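Local coordinates for protein thiosulfate sulfurtransferase (Pseudomonas aeruginosa, PDB 1YT8) that probably transfers sulfur from thiosulfate to cyanide, using a chain built from repeated rhodanese-like domains, at residues R186-V191 with P214-R219. Numbering follows the deposited sequence.
Sequences RTRVIV and PVAALR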
loop_
_atom_site.group_PDB
_atom_site.type_symbol
_atom_site.label_atom_id
_atom_site.label_comp_id
_atom_site.label_asym_id
_atom_site.label_seq_id
_atom_site.Cartn_x
_atom_site.Cartn_y
_atom_site.Cartn_z
ATOM N N ARG A 186 15.869 -3.139 -31.902
ATOM C CA ARG A 186 17.230 -2.764 -31.520
ATOM C C ARG A 186 17.236 -1.802 -30.327
ATOM O O ARG A 186 18.234 -1.695 -29.615
ATOM C CB ARG A 186 17.952 -2.104 -32.699
ATOM C CG ARG A 186 18.155 -3.006 -33.904
ATOM C CD ARG A 186 18.657 -2.206 -35.097
ATOM N NE ARG A 186 17.721 -1.143 -35.463
ATOM C CZ ARG A 186 17.903 -0.294 -36.470
ATOM N NH1 ARG A 186 18.991 -0.377 -37.224
ATOM N NH2 ARG A 186 16.997 0.640 -36.723
ATOM N N THR A 187 16.121 -1.109 -30.116
ATOM C CA THR A 187 16.001 -0.146 -29.019
ATOM C C THR A 187 16.101 -0.799 -27.643
ATOM O O THR A 187 15.340 -1.718 -27.321
ATOM C CB THR A 187 14.655 0.620 -29.086
ATOM O OG1 THR A 187 14.567 1.327 -30.326
ATOM C CG2 THR A 187 14.540 1.622 -27.940
ATOM N N ARG A 188 17.041 -0.321 -26.832
ATOM C CA ARG A 188 17.206 -0.853 -25.484
ATOM C C ARG A 188 16.061 -0.363 -24.614
ATOM O O ARG A 188 15.604 0.772 -24.755
ATOM C CB ARG A 188 18.513 -0.368 -24.854
ATOM C CG ARG A 188 19.766 -0.715 -25.623
ATOM C CD ARG A 188 20.996 -0.500 -24.758
ATOM N NE ARG A 188 20.908 -1.307 -23.551
ATOM C CZ ARG A 188 21.934 -1.923 -22.977
ATOM N NH1 ARG A 188 23.150 -1.833 -23.494
ATOM N NH2 ARG A 188 21.732 -2.643 -21.887
ATOM N N VAL A 189 15.601 -1.223 -23.713
ATOM C CA VAL A 189 14.541 -0.858 -22.788
ATOM C C VAL A 189 15.140 -0.987 -21.397
ATOM O O VAL A 189 15.626 -2.055 -21.009
ATOM C CB VAL A 189 13.304 -1.774 -22.934
ATOM C CG1 VAL A 189 12.291 -1.478 -21.824
ATOM C CG2 VAL A 189 12.650 -1.538 -24.289
ATOM N N ILE A 190 15.132 0.122 -20.670
ATOM C CA ILE A 190 15.675 0.186 -19.321
ATOM C C ILE A 190 14.530 0.533 -18.375
ATOM O O ILE A 190 13.809 1.502 -18.604
ATOM C CB ILE A 190 16.760 1.278 -19.233
ATOM C CG1 ILE A 190 17.896 0.954 -20.208
ATOM C CG2 ILE A 190 17.286 1.385 -17.807
ATOM C CD1 ILE A 190 18.900 2.081 -20.387
ATOM N N VAL A 191 14.354 -0.265 -17.324
ATOM C CA VAL A 191 13.284 -0.022 -16.358
ATOM C C VAL A 191 13.872 0.455 -15.031
ATOM O O VAL A 191 14.845 -0.119 -14.537
ATOM C CB VAL A 191 12.453 -1.310 -16.085
ATOM C CG1 VAL A 191 11.281 -0.987 -15.159
ATOM C CG2 VAL A 191 11.943 -1.913 -17.403
ATOM N N PRO A 214 16.654 -5.619 -26.087
ATOM C CA PRO A 214 17.564 -5.996 -25.004
ATOM C C PRO A 214 17.024 -5.201 -23.811
ATOM O O PRO A 214 16.811 -3.991 -23.918
ATOM C CB PRO A 214 18.921 -5.492 -25.498
ATOM C CG PRO A 214 18.559 -4.317 -26.364
ATOM C CD PRO A 214 17.338 -4.806 -27.107
ATOM N N VAL A 215 16.776 -5.877 -22.693
ATOM C CA VAL A 215 16.212 -5.221 -21.515
ATOM C C VAL A 215 17.114 -5.293 -20.291
ATOM O O VAL A 215 17.871 -6.248 -20.119
ATOM C CB VAL A 215 14.850 -5.855 -21.130
ATOM C CG1 VAL A 215 14.095 -4.937 -20.181
ATOM C CG2 VAL A 215 14.031 -6.140 -22.375
ATOM N N ALA A 216 17.027 -4.279 -19.438
ATOM C CA ALA A 216 17.825 -4.250 -18.218
ATOM C C ALA A 216 17.245 -3.268 -17.219
ATOM O O ALA A 216 16.583 -2.296 -17.587
ATOM C CB ALA A 216 19.277 -3.868 -18.536
ATOM N N ALA A 217 17.489 -3.524 -15.942
ATOM C CA ALA A 217 17.002 -2.626 -14.912
ATOM C C ALA A 217 18.081 -1.589 -14.619
ATOM O O ALA A 217 19.274 -1.882 -14.736
ATOM C CB ALA A 217 16.690 -3.412 -13.643
ATOM N N LEU A 218 17.670 -0.367 -14.287
ATOM C CA LEU A 218 18.644 0.641 -13.898
ATOM C C LEU A 218 18.952 0.210 -12.469
ATOM O O LEU A 218 18.085 0.277 -11.592
ATOM C CB LEU A 218 18.036 2.043 -13.888
ATOM C CG LEU A 218 18.880 3.095 -13.153
ATOM C CD1 LEU A 218 20.267 3.192 -13.784
ATOM C CD2 LEU A 218 18.176 4.449 -13.201
ATOM N N ARG A 219 20.177 -0.247 -12.235
ATOM C CA ARG A 219 20.572 -0.731 -10.917
ATOM C C ARG A 219 20.481 0.307 -9.803
ATOM O O ARG A 219 21.189 1.307 -9.807
ATOM C CB ARG A 219 21.989 -1.300 -10.972
ATOM C CG ARG A 219 22.403 -2.069 -9.730
ATOM C CD ARG A 219 23.815 -2.605 -9.910
ATOM N NE ARG A 219 23.932 -3.336 -11.169
ATOM C CZ ARG A 219 25.001 -3.302 -11.958
ATOM N NH1 ARG A 219 26.055 -2.569 -11.626
ATOM N NH2 ARG A 219 25.013 -4.000 -13.087
HETATM O O HOH W 1 18.535 -2.394 -22.129
#
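Pro214 brings CG of its ring up to CA and CG of Arg188, the two side chains crossing at about a right angle, with CG of Pro214 3.9 Å from CG of Arg188. The arginine then bends at its third torsion (chi3 58°), which carries NE toward a water lying in the guanidinium plane, at its edge. That water accepts from NE of Arg188 and donates to O of Pro214, a carbonyl that also accepts from N of Val189, 3.0 Å from O of Pro214, in a nearly straight bond (170° at the hydrogen). Further along, Ala216 turns both its N and its O to the neighbouring strand: N gives to O of Val189 (3.1 Å) and O receives N of Val191, before Leu218 N closes on Val191 O at 2.8 Å. Such alternation illustrates parallel pairing in a right-handed beta-alpha-beta crossover, here strand 188-192, helix 197-208 and strand 215-218 of a rhodanese-like domain, whose five-stranded sheet runs in the order 1-5-4-2-3. Side chains divide between the two faces. On the helix 197-208 side, Val215 holds CG1 anti to its backbone N (chi1 -164°), setting that methyl 3.4 Å from O of Val189 and 4.2 Å from CG1 of Val189; Ala217 meets Ser199 and Thr203. On the other face, Ile190 presents CG2 to CB of Leu218 at 4.0 Å, while Leu132 of the edge strand touches Arg188, Ile190 and Ala216.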